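Local coordinates for 70 kDa protein (Xanthomonas sp., PDB 4B2N) that cleaves rubber (polyisoprene) processively as a c-type dihaem dioxygenase, with two covalently attached heme c groups, at residues N236-D250 with D594-Y607. Numbering follows the deposited sequence. Where two conformers were deposited one is given.
Sequences NLLPLPWSTGRGSSD and DILYSMWDNVAAQY. With HEC (heme c), chain C.
Trp242 and Trp600 each give their indole N-H to a backbone carbonyl of the other segment. Trp242 NE1 donates to Asp594 O at 2.9 Å, nearly straight (171°) and with the oxygen in the ring plane. Trp600 NE1 donates to Asp250 O at 2.7 Å from well above the carbonyl plane. Tyr597 CD2 sits 3.5 Å above the centre of the Trp242 indole, making a T-shaped stack with the tyrosine edge on the tryptophan face, while the Tyr597 hydroxyl is bonded to Gln613 O. At the start of the loop and the end of helix 599-607, Gln606 is fully extended, CG trans to the main-chain nitrogen (chi1 -179°), and presents a lone pair of OE1 to Leu237 N at 2.7 Å. Its amide stacks on that of Asn236, whose ND2 lies over the centre of the Tyr607 ring. A water bridges Leu237 O and Tyr607 OH. The irregular loop 236-250, between helices 218-226 and 253-261, passes the C-terminal part of helix 593-596 and also runs beside helix 599-607, where Ser598 is the N-cap and its OG accepts from Asp601 N. Asp250 OD1 takes Trp242 N at 2.7 Å, and Asp250 N returns a bond to Trp242 O; OD2 receives two waters, one also bonded to Ser598 OG. Leu237 CB and Pro239 pack on Val603, and Pro239 CB also meets the edge of Trp600. Pro241 CB touches Trp600 CZ2, and Pro241 CG lies 3.5 Å from CBC of the heme; Pro241 and Ser249 line the pocket of this heme, held covalently by Cys191 and Cys194.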
ATOM      1  N   ASN A 236      16.353   5.189  21.186  1.00 31.65           N
ATOM      2  CA  ASN A 236      15.311   4.217  21.229  1.00 26.37           C
ATOM      3  C   ASN A 236      15.308   3.334  19.958  1.00 28.33           C
ATOM      4  O   ASN A 236      15.830   3.731  18.893  1.00 25.70           O
ATOM      5  CB  ASN A 236      13.969   4.957  21.370  1.00 28.78           C
ATOM      6  CG  ASN A 236      13.653   5.364  22.813  1.00 28.29           C
ATOM      7  OD1 ASN A 236      14.558   5.456  23.663  1.00 29.09           O
ATOM      8  ND2 ASN A 236      12.353   5.618  23.106  1.00 27.90           N
ATOM      9  N   LEU A 237      14.665   2.167  20.047  1.00 24.23           N
ATOM     10  CA  LEU A 237      14.190   1.423  18.846  1.00 23.81           C
ATOM     11  C   LEU A 237      13.520   2.358  17.799  1.00 23.56           C
ATOM     12  O   LEU A 237      12.846   3.321  18.200  1.00 20.08           O
ATOM     13  CB  LEU A 237      13.151   0.386  19.283  1.00 24.03           C
ATOM     14  CG  LEU A 237      13.564  -1.076  19.357  1.00 31.13           C
ATOM     15  CD1 LEU A 237      15.055  -1.289  19.636  1.00 25.21           C
ATOM     16  CD2 LEU A 237      12.671  -1.811  20.348  1.00 26.66           C
ATOM     17  N   LEU A 238      13.682   2.070  16.494  1.00 20.39           N
ATOM     18  CA  LEU A 238      13.098   2.947  15.443  1.00 19.64           C
ATOM     19  C   LEU A 238      11.710   2.521  15.097  1.00 18.59           C
ATOM     20  O   LEU A 238      11.441   1.333  15.110  1.00 19.07           O
ATOM     21  CB  LEU A 238      13.930   2.849  14.208  1.00 20.59           C
ATOM     22  CG  LEU A 238      15.369   3.348  14.470  1.00 20.67           C
ATOM     23  CD1 LEU A 238      16.245   3.206  13.217  1.00 23.42           C
ATOM     24  CD2 LEU A 238      15.443   4.758  15.020  1.00 23.40           C
ATOM     25  N   PRO A 239      10.813   3.469  14.807  1.00 18.64           N
ATOM     26  CA  PRO A 239       9.468   3.070  14.377  1.00 17.82           C
ATOM     27  C   PRO A 239       9.587   2.618  12.865  1.00 18.63           C
ATOM     28  O   PRO A 239       9.649   3.440  11.978  1.00 18.24           O
ATOM     29  CB  PRO A 239       8.636   4.319  14.551  1.00 18.50           C
ATOM     30  CG  PRO A 239       9.648   5.463  14.546  1.00 21.95           C
ATOM     31  CD  PRO A 239      10.954   4.924  15.069  1.00 19.53           C
ATOM     32  N   LEU A 240       9.697   1.329  12.595  0.50 17.67           N
ATOM     33  CA  LEU A 240       9.820   0.906  11.193  0.50 17.34           C
ATOM     34  C   LEU A 240       9.036  -0.382  11.090  0.50 17.58           C
ATOM     35  O   LEU A 240       8.792  -1.030  12.093  0.50 17.10           O
ATOM     36  CB  LEU A 240      11.274   0.789  10.732  0.50 18.60           C
ATOM     37  CG  LEU A 240      12.026  -0.464  11.147  0.50 17.51           C
ATOM     38  CD1 LEU A 240      13.516  -0.457  10.971  0.50 17.56           C
ATOM     39  CD2 LEU A 240      11.733  -0.529  12.584  0.50 19.27           C
ATOM     40  N   PRO A 241       8.563  -0.713   9.892  1.00 16.84           N
ATOM     41  CA  PRO A 241       7.637  -1.834   9.775  1.00 15.87           C
ATOM     42  C   PRO A 241       8.363  -3.172   9.835  1.00 16.70           C
ATOM     43  O   PRO A 241       9.588  -3.210   9.691  1.00 16.77           O
ATOM     44  CB  PRO A 241       6.967  -1.642   8.409  1.00 16.63           C
ATOM     45  CG  PRO A 241       7.698  -0.572   7.717  1.00 17.62           C
ATOM     46  CD  PRO A 241       8.807  -0.015   8.613  1.00 16.96           C
ATOM     47  N   TRP A 242       7.602  -4.249  10.116  1.00 15.43           N
ATOM     48  CA  TRP A 242       8.188  -5.611  10.164  1.00 14.93           C
ATOM     49  C   TRP A 242       7.382  -6.448   9.233  1.00 14.88           C
ATOM     50  O   TRP A 242       6.409  -5.938   8.638  1.00 13.15           O
ATOM     51  CB  TRP A 242       8.094  -6.089  11.612  1.00 15.26           C
ATOM     52  CG  TRP A 242       8.915  -7.324  11.929  1.00 15.49           C
ATOM     53  CD1 TRP A 242       8.450  -8.632  11.960  1.00 16.03           C
ATOM     54  CD2 TRP A 242      10.344  -7.391  12.332  1.00 15.68           C
ATOM     55  NE1 TRP A 242       9.473  -9.492  12.316  1.00 16.63           N
ATOM     56  CE2 TRP A 242      10.640  -8.807  12.548  1.00 16.94           C
ATOM     57  CE3 TRP A 242      11.356  -6.455  12.517  1.00 16.38           C
ATOM     58  CZ2 TRP A 242      11.900  -9.250  12.984  1.00 17.24           C
ATOM     59  CZ3 TRP A 242      12.638  -6.894  12.943  1.00 15.80           C
ATOM     60  CH2 TRP A 242      12.896  -8.255  13.163  1.00 16.27           C
ATOM     61  N   SER A 243       7.734  -7.727   9.053  1.00 13.92           N
ATOM     62  CA  SER A 243       6.858  -8.543   8.267  1.00 15.02           C
ATOM     63  C   SER A 243       7.025  -9.966   8.749  1.00 16.02           C
ATOM     64  O   SER A 243       8.037 -10.308   9.414  1.00 16.58           O
ATOM     65  CB  SER A 243       7.211  -8.441   6.778  1.00 13.92           C
ATOM     66  OG  SER A 243       8.538  -8.862   6.546  1.00 16.32           O
ATOM     67  N   THR A 244       6.064 -10.780   8.377  1.00 16.55           N
ATOM     68  CA  THR A 244       6.163 -12.170   8.625  1.00 17.67           C
ATOM     69  C   THR A 244       6.850 -12.897   7.509  1.00 18.32           C
ATOM     70  O   THR A 244       7.346 -14.042   7.716  1.00 18.30           O
ATOM     71  CB  THR A 244       4.816 -12.835   8.943  1.00 19.39           C
ATOM     72  OG1 THR A 244       3.941 -12.729   7.830  1.00 19.06           O
ATOM     73  CG2 THR A 244       4.157 -12.154  10.139  1.00 19.56           C
ATOM     74  N   GLY A 245       6.967 -12.229   6.353  1.00 16.85           N
ATOM     75  CA  GLY A 245       7.551 -12.861   5.177  1.00 16.71           C
ATOM     76  C   GLY A 245       7.791 -11.808   4.125  1.00 17.04           C
ATOM     77  O   GLY A 245       8.205 -10.678   4.470  1.00 18.06           O
ATOM     78  N   ARG A 246       7.482 -12.122   2.876  1.00 16.36           N
ATOM     79  CA  ARG A 246       7.770 -11.211   1.746  1.00 15.76           C
ATOM     80  C   ARG A 246       6.513 -10.720   1.067  1.00 16.07           C
ATOM     81  O   ARG A 246       5.601 -11.497   0.923  1.00 16.64           O
ATOM     82  CB  ARG A 246       8.641 -11.954   0.741  1.00 16.22           C
ATOM     83  CG  ARG A 246      10.085 -11.947   1.182  1.00 15.28           C
ATOM     84  CD  ARG A 246      10.804 -12.919   0.284  1.00 15.97           C
ATOM     85  NE  ARG A 246      12.280 -12.962   0.415  1.00 14.95           N
ATOM     86  CZ  ARG A 246      13.100 -12.467  -0.517  1.00 15.99           C
ATOM     87  NH1 ARG A 246      12.593 -11.709  -1.505  1.00 14.43           N
ATOM     88  NH2 ARG A 246      14.454 -12.651  -0.435  1.00 14.22           N
ATOM     89  N   GLY A 247       6.473  -9.434   0.676  1.00 15.33           N
ATOM     90  CA  GLY A 247       5.385  -8.937  -0.209  1.00 14.78           C
ATOM     91  C   GLY A 247       4.180  -8.427   0.529  1.00 14.61           C
ATOM     92  O   GLY A 247       3.165  -7.973  -0.076  1.00 13.62           O
ATOM     93  N   SER A 248       4.254  -8.494   1.851  1.00 14.91           N
ATOM     94  CA  SER A 248       3.264  -7.811   2.702  1.00 14.92           C
ATOM     95  C   SER A 248       3.969  -7.422   3.984  1.00 16.25           C
ATOM     96  O   SER A 248       5.058  -7.981   4.294  1.00 15.32           O
ATOM     97  CB  SER A 248       2.024  -8.709   2.935  1.00 14.77           C
ATOM     98  OG  SER A 248       2.429  -9.904   3.608  1.00 17.03           O
ATOM     99  N   SER A 249       3.394  -6.487   4.736  1.00 15.39           N
ATOM    100  CA  SER A 249       4.043  -6.072   5.989  1.00 15.37           C
ATOM    101  C   SER A 249       3.002  -5.521   6.967  1.00 15.89           C
ATOM    102  O   SER A 249       1.834  -5.277   6.583  1.00 16.50           O
ATOM    103  CB  SER A 249       5.087  -4.972   5.700  1.00 14.71           C
ATOM    104  OG  SER A 249       4.472  -3.715   5.386  1.00 14.75           O
ATOM    105  N   ASP A 250       3.472  -5.160   8.166  1.00 16.00           N
ATOM    106  CA  ASP A 250       2.606  -4.495   9.149  1.00 16.03           C
ATOM    107  C   ASP A 250       2.631  -2.960   8.966  1.00 16.02           C
ATOM    108  O   ASP A 250       2.484  -2.217   9.945  1.00 16.41           O
ATOM    109  CB  ASP A 250       2.974  -4.896  10.575  1.00 17.51           C
ATOM    110  CG  ASP A 250       4.352  -4.462  10.949  1.00 17.11           C
ATOM    111  OD1 ASP A 250       4.938  -3.724  10.136  1.00 16.54           O
ATOM    112  OD2 ASP A 250       4.868  -4.789  12.065  1.00 18.67           O
ATOM    113  N   ASP A 594      10.643 -14.520  14.640  1.00 20.87           N
ATOM    114  CA  ASP A 594      10.665 -13.547  13.566  1.00 21.46           C
ATOM    115  C   ASP A 594       9.227 -13.335  12.994  1.00 22.19           C
ATOM    116  O   ASP A 594       8.943 -12.320  12.403  1.00 19.99           O
ATOM    117  CB  ASP A 594      11.579 -14.022  12.441  1.00 22.66           C
ATOM    118  CG  ASP A 594      11.086 -15.279  11.798  1.00 23.74           C
ATOM    119  OD1 ASP A 594      10.946 -16.301  12.525  1.00 27.51           O
ATOM    120  OD2 ASP A 594      10.797 -15.280  10.579  1.00 22.08           O
ATOM    121  N   ILE A 595       8.337 -14.307  13.166  1.00 21.02           N
ATOM    122  CA  ILE A 595       6.990 -14.131  12.648  1.00 20.63           C
ATOM    123  C   ILE A 595       6.125 -13.370  13.674  1.00 23.01           C
ATOM    124  O   ILE A 595       5.232 -12.593  13.307  1.00 23.52           O
ATOM    125  CB  ILE A 595       6.345 -15.489  12.291  1.00 21.30           C
ATOM    126  CG1 ILE A 595       7.049 -16.116  11.105  1.00 19.86           C
ATOM    127  CG2 ILE A 595       4.856 -15.336  12.026  1.00 20.72           C
ATOM    128  CD1 ILE A 595       6.557 -17.546  10.789  1.00 22.20           C
ATOM    129  N   LEU A 596       6.380 -13.614  14.949  1.00 23.25           N
ATOM    130  CA  LEU A 596       5.624 -12.993  16.017  1.00 23.68           C
ATOM    131  C   LEU A 596       6.058 -11.568  16.308  1.00 23.28           C
ATOM    132  O   LEU A 596       5.324 -10.853  16.900  1.00 23.07           O
ATOM    133  CB  LEU A 596       5.714 -13.816  17.291  1.00 24.25           C
ATOM    134  CG  LEU A 596       5.149 -15.233  17.171  1.00 26.92           C
ATOM    135  CD1 LEU A 596       5.450 -15.963  18.470  1.00 27.29           C
ATOM    136  CD2 LEU A 596       3.642 -15.244  16.883  1.00 26.26           C
ATOM    137  N   TYR A 597       7.250 -11.152  15.896  1.00 21.98           N
ATOM    138  CA  TYR A 597       7.705  -9.835  16.326  1.00 20.94           C
ATOM    139  C   TYR A 597       6.930  -8.650  15.731  1.00 21.65           C
ATOM    140  O   TYR A 597       6.640  -8.626  14.537  1.00 19.31           O
ATOM    141  CB  TYR A 597       9.173  -9.654  16.033  1.00 19.77           C
ATOM    142  CG  TYR A 597       9.779  -8.434  16.684  1.00 20.55           C
ATOM    143  CD1 TYR A 597      10.017  -8.401  18.082  1.00 19.18           C
ATOM    144  CD2 TYR A 597      10.118  -7.296  15.914  1.00 18.42           C
ATOM    145  CE1 TYR A 597      10.554  -7.314  18.695  1.00 19.62           C
ATOM    146  CE2 TYR A 597      10.651  -6.187  16.529  1.00 19.69           C
ATOM    147  CZ  TYR A 597      10.875  -6.194  17.925  1.00 20.72           C
ATOM    148  OH  TYR A 597      11.451  -5.106  18.492  1.00 20.00           O
ATOM    149  N   SER A 598       6.683  -7.631  16.571  1.00 20.27           N
ATOM    150  CA  SER A 598       6.067  -6.389  16.115  1.00 19.54           C
ATOM    151  C   SER A 598       6.976  -5.285  16.551  1.00 19.30           C
ATOM    152  O   SER A 598       7.060  -4.981  17.759  1.00 19.96           O
ATOM    153  CB  SER A 598       4.758  -6.170  16.795  1.00 20.87           C
ATOM    154  OG  SER A 598       4.265  -4.860  16.494  1.00 22.36           O
ATOM    155  N   MET A 599       7.641  -4.656  15.585  1.00 18.71           N
ATOM    156  CA  MET A 599       8.470  -3.487  15.904  1.00 19.54           C
ATOM    157  C   MET A 599       7.581  -2.381  16.503  1.00 18.45           C
ATOM    158  O   MET A 599       7.962  -1.726  17.434  1.00 19.87           O
ATOM    159  CB  MET A 599       9.171  -3.048  14.651  1.00 20.21           C
ATOM    160  CG  MET A 599      10.085  -1.901  14.869  1.00 24.90           C
ATOM    161  SD  MET A 599      11.635  -2.421  15.564  1.00 34.45           S
ATOM    162  CE  MET A 599      12.356  -3.075  14.102  1.00 22.63           C
ATOM    163  N   TRP A 600       6.401  -2.136  15.911  1.00 19.00           N
ATOM    164  CA  TRP A 600       5.535  -1.055  16.414  1.00 18.55           C
ATOM    165  C   TRP A 600       5.190  -1.234  17.881  1.00 19.77           C
ATOM    166  O   TRP A 600       5.348  -0.262  18.654  1.00 19.38           O
ATOM    167  CB  TRP A 600       4.209  -0.938  15.662  1.00 15.72           C
ATOM    168  CG  TRP A 600       4.305  -0.806  14.144  1.00 16.14           C
ATOM    169  CD1 TRP A 600       3.630  -1.591  13.215  1.00 15.75           C
ATOM    170  CD2 TRP A 600       5.017   0.204  13.363  1.00 16.83           C
ATOM    171  NE1 TRP A 600       3.914  -1.182  11.933  1.00 16.37           N
ATOM    172  CE2 TRP A 600       4.734  -0.081  11.958  1.00 16.60           C
ATOM    173  CE3 TRP A 600       5.857   1.270  13.665  1.00 18.27           C
ATOM    174  CZ2 TRP A 600       5.302   0.655  10.930  1.00 15.98           C
ATOM    175  CZ3 TRP A 600       6.347   2.059  12.613  1.00 17.30           C
ATOM    176  CH2 TRP A 600       6.121   1.743  11.283  1.00 17.74           C
ATOM    177  N   ASP A 601       4.759  -2.463  18.259  1.00 17.18           N
ATOM    178  CA  ASP A 601       4.482  -2.778  19.676  1.00 19.87           C
ATOM    179  C   ASP A 601       5.629  -2.450  20.615  1.00 20.26           C
ATOM    180  O   ASP A 601       5.407  -1.896  21.691  1.00 19.38           O
ATOM    181  CB  ASP A 601       4.082  -4.221  19.884  1.00 20.32           C
ATOM    182  CG  ASP A 601       2.740  -4.536  19.239  1.00 21.80           C
ATOM    183  OD1 ASP A 601       1.978  -3.620  18.877  1.00 21.29           O
ATOM    184  OD2 ASP A 601       2.450  -5.722  19.116  1.00 26.12           O
ATOM    185  N   ASN A 602       6.844  -2.800  20.230  1.00 19.76           N
ATOM    186  CA  ASN A 602       7.977  -2.604  21.111  1.00 19.07           C
ATOM    187  C   ASN A 602       8.423  -1.185  21.118  1.00 19.60           C
ATOM    188  O   ASN A 602       8.865  -0.685  22.153  1.00 18.00           O
ATOM    189  CB  ASN A 602       9.115  -3.604  20.784  1.00 19.62           C
ATOM    190  CG  ASN A 602       8.649  -5.035  21.081  1.00 20.67           C
ATOM    191  OD1 ASN A 602       8.179  -5.773  20.204  1.00 19.43           O
ATOM    192  ND2 ASN A 602       8.643  -5.367  22.344  1.00 18.17           N
ATOM    193  N   VAL A 603       8.277  -0.507  19.980  1.00 18.96           N
ATOM    194  CA  VAL A 603       8.563   0.960  19.949  1.00 19.00           C
ATOM    195  C   VAL A 603       7.648   1.724  20.932  1.00 17.90           C
ATOM    196  O   VAL A 603       8.084   2.575  21.715  1.00 18.14           O
ATOM    197  CB  VAL A 603       8.433   1.487  18.480  1.00 17.12           C
ATOM    198  CG1 VAL A 603       8.464   3.026  18.443  1.00 17.62           C
ATOM    199  CG2 VAL A 603       9.601   0.948  17.667  1.00 18.56           C
ATOM    200  N   ALA A 604       6.367   1.473  20.819  1.00 17.25           N
ATOM    201  CA  ALA A 604       5.365   1.971  21.774  1.00 18.48           C
ATOM    202  C   ALA A 604       5.723   1.657  23.229  1.00 19.34           C
ATOM    203  O   ALA A 604       5.753   2.594  24.053  1.00 18.21           O
ATOM    204  CB  ALA A 604       4.005   1.382  21.431  1.00 17.04           C
ATOM    205  N   ALA A 605       6.037   0.384  23.520  1.00 18.46           N
ATOM    206  CA  ALA A 605       6.389  -0.044  24.896  1.00 18.88           C
ATOM    207  C   ALA A 605       7.559   0.779  25.337  1.00 18.99           C
ATOM    208  O   ALA A 605       7.570   1.398  26.419  1.00 21.37           O
ATOM    209  CB  ALA A 605       6.752  -1.517  24.905  1.00 18.84           C
ATOM    210  N   GLN A 606       8.557   0.868  24.478  1.00 18.40           N
ATOM    211  CA  GLN A 606       9.765   1.565  24.935  1.00 19.54           C
ATOM    212  C   GLN A 606       9.528   3.066  25.134  1.00 19.46           C
ATOM    213  O   GLN A 606      10.010   3.629  26.132  1.00 19.64           O
ATOM    214  CB  GLN A 606      10.968   1.324  23.974  1.00 20.42           C
ATOM    215  CG  GLN A 606      12.235   2.023  24.459  1.00 24.21           C
ATOM    216  CD  GLN A 606      13.374   1.840  23.479  1.00 25.08           C
ATOM    217  OE1 GLN A 606      13.146   1.825  22.267  1.00 24.07           O
ATOM    218  NE2 GLN A 606      14.597   1.620  24.000  1.00 27.67           N
ATOM    219  N   TYR A 607       8.855   3.739  24.196  1.00 17.42           N
ATOM    220  CA  TYR A 607       8.539   5.156  24.423  1.00 18.76           C
ATOM    221  C   TYR A 607       7.600   5.386  25.610  1.00 19.89           C
ATOM    222  O   TYR A 607       7.497   6.495  26.094  1.00 19.35           O
ATOM    223  CB  TYR A 607       7.872   5.789  23.193  1.00 19.06           C
ATOM    224  CG  TYR A 607       8.919   6.266  22.207  1.00 19.95           C
ATOM    225  CD1 TYR A 607       9.443   5.395  21.252  1.00 20.12           C
ATOM    226  CD2 TYR A 607       9.424   7.539  22.278  1.00 20.46           C
ATOM    227  CE1 TYR A 607      10.431   5.808  20.340  1.00 23.39           C
ATOM    228  CE2 TYR A 607      10.379   7.973  21.382  1.00 22.83           C
ATOM    229  CZ  TYR A 607      10.881   7.120  20.405  1.00 22.55           C
ATOM    230  OH  TYR A 607      11.894   7.587  19.565  1.00 24.63           O
TER
HETATM  231 FE   HEC C 700       2.138   3.004   1.437  1.00 12.72          FE
HETATM  232  CHA HEC C 700      -1.283   2.328   1.315  1.00 12.17           C
HETATM  233  CHB HEC C 700       1.595   6.085  -0.167  1.00 12.20           C
HETATM  234  CHC HEC C 700       5.415   4.087   2.144  1.00 12.80           C
HETATM  235  CHD HEC C 700       2.807  -0.146   2.411  1.00 12.71           C
HETATM  236  NA  HEC C 700       0.594   3.992   0.781  1.00 12.51           N
HETATM  237  C1A HEC C 700      -0.740   3.502   0.650  1.00 12.76           C
HETATM  238  C2A HEC C 700      -1.589   4.352  -0.171  1.00 12.89           C
HETATM  239  C3A HEC C 700      -0.798   5.453  -0.610  1.00 12.45           C
HETATM  240  C4A HEC C 700       0.525   5.187  -0.034  1.00 12.89           C
HETATM  241  CMA HEC C 700      -1.219   6.577  -1.536  1.00 13.07           C
HETATM  242  CAA HEC C 700      -3.082   4.166  -0.548  1.00 12.98           C
HETATM  243  CBA HEC C 700      -3.107   3.147  -1.689  1.00 12.66           C
HETATM  244  CGA HEC C 700      -4.517   2.718  -2.052  1.00 13.12           C
HETATM  245  O1A HEC C 700      -5.381   2.408  -1.161  1.00 13.21           O
HETATM  246  O2A HEC C 700      -4.706   2.621  -3.268  1.00 14.42           O
HETATM  247  NB  HEC C 700       3.188   4.738   1.154  1.00 12.51           N
HETATM  248  C1B HEC C 700       2.878   5.818   0.428  1.00 12.98           C
HETATM  249  C2B HEC C 700       3.896   6.856   0.361  1.00 12.39           C
HETATM  250  C3B HEC C 700       4.992   6.288   1.045  1.00 11.59           C
HETATM  251  C4B HEC C 700       4.498   4.972   1.433  1.00 13.61           C
HETATM  252  CMB HEC C 700       3.666   8.148  -0.315  1.00 12.86           C
HETATM  253  CAB HEC C 700       6.336   6.880   1.380  1.00 12.22           C
HETATM  254  CBB HEC C 700       6.290   8.016   2.233  1.00 11.05           C
HETATM  255  NC  HEC C 700       3.831   2.220   2.107  1.00 12.69           N
HETATM  256  C1C HEC C 700       5.094   2.703   2.396  1.00 13.19           C
HETATM  257  C2C HEC C 700       6.040   1.656   2.856  1.00 13.55           C
HETATM  258  C3C HEC C 700       5.222   0.427   2.950  1.00 13.07           C
HETATM  259  C4C HEC C 700       3.889   0.817   2.497  1.00 12.64           C
HETATM  260  CMC HEC C 700       7.496   1.928   3.219  1.00 13.55           C
HETATM  261  CAC HEC C 700       5.625  -0.940   3.409  1.00 14.24           C
HETATM  262  CBC HEC C 700       6.464  -1.031   4.524  1.00 14.03           C
HETATM  263  ND  HEC C 700       0.946   1.397   1.813  1.00 12.62           N
HETATM  264  C1D HEC C 700       1.403   0.209   2.205  1.00 12.80           C
HETATM  265  C2D HEC C 700       0.381  -0.772   2.379  1.00 12.27           C
HETATM  266  C3D HEC C 700      -0.808  -0.041   2.071  1.00 12.76           C
HETATM  267  C4D HEC C 700      -0.348   1.306   1.753  1.00 12.34           C
HETATM  268  CMD HEC C 700       0.448  -2.203   2.773  1.00 12.63           C
HETATM  269  CAD HEC C 700      -2.185  -0.585   2.224  1.00 13.05           C
HETATM  270  CBD HEC C 700      -2.352  -0.415   3.784  1.00 13.50           C
HETATM  271  CGD HEC C 700      -3.665  -1.024   4.218  1.00 15.14           C
HETATM  272  O1D HEC C 700      -3.695  -2.146   4.784  1.00 15.60           O
HETATM  273  O2D HEC C 700      -4.716  -0.379   3.885  1.00 14.68           O
HETATM  274  O   HOH W   1      12.967   5.919  17.790  1.00 35.37           O
HETATM  275  O   HOH W   2       2.911  -5.063  14.249  1.00 22.72           O
HETATM  276  O   HOH W   3       4.330  -7.497  12.544  1.00 29.37           O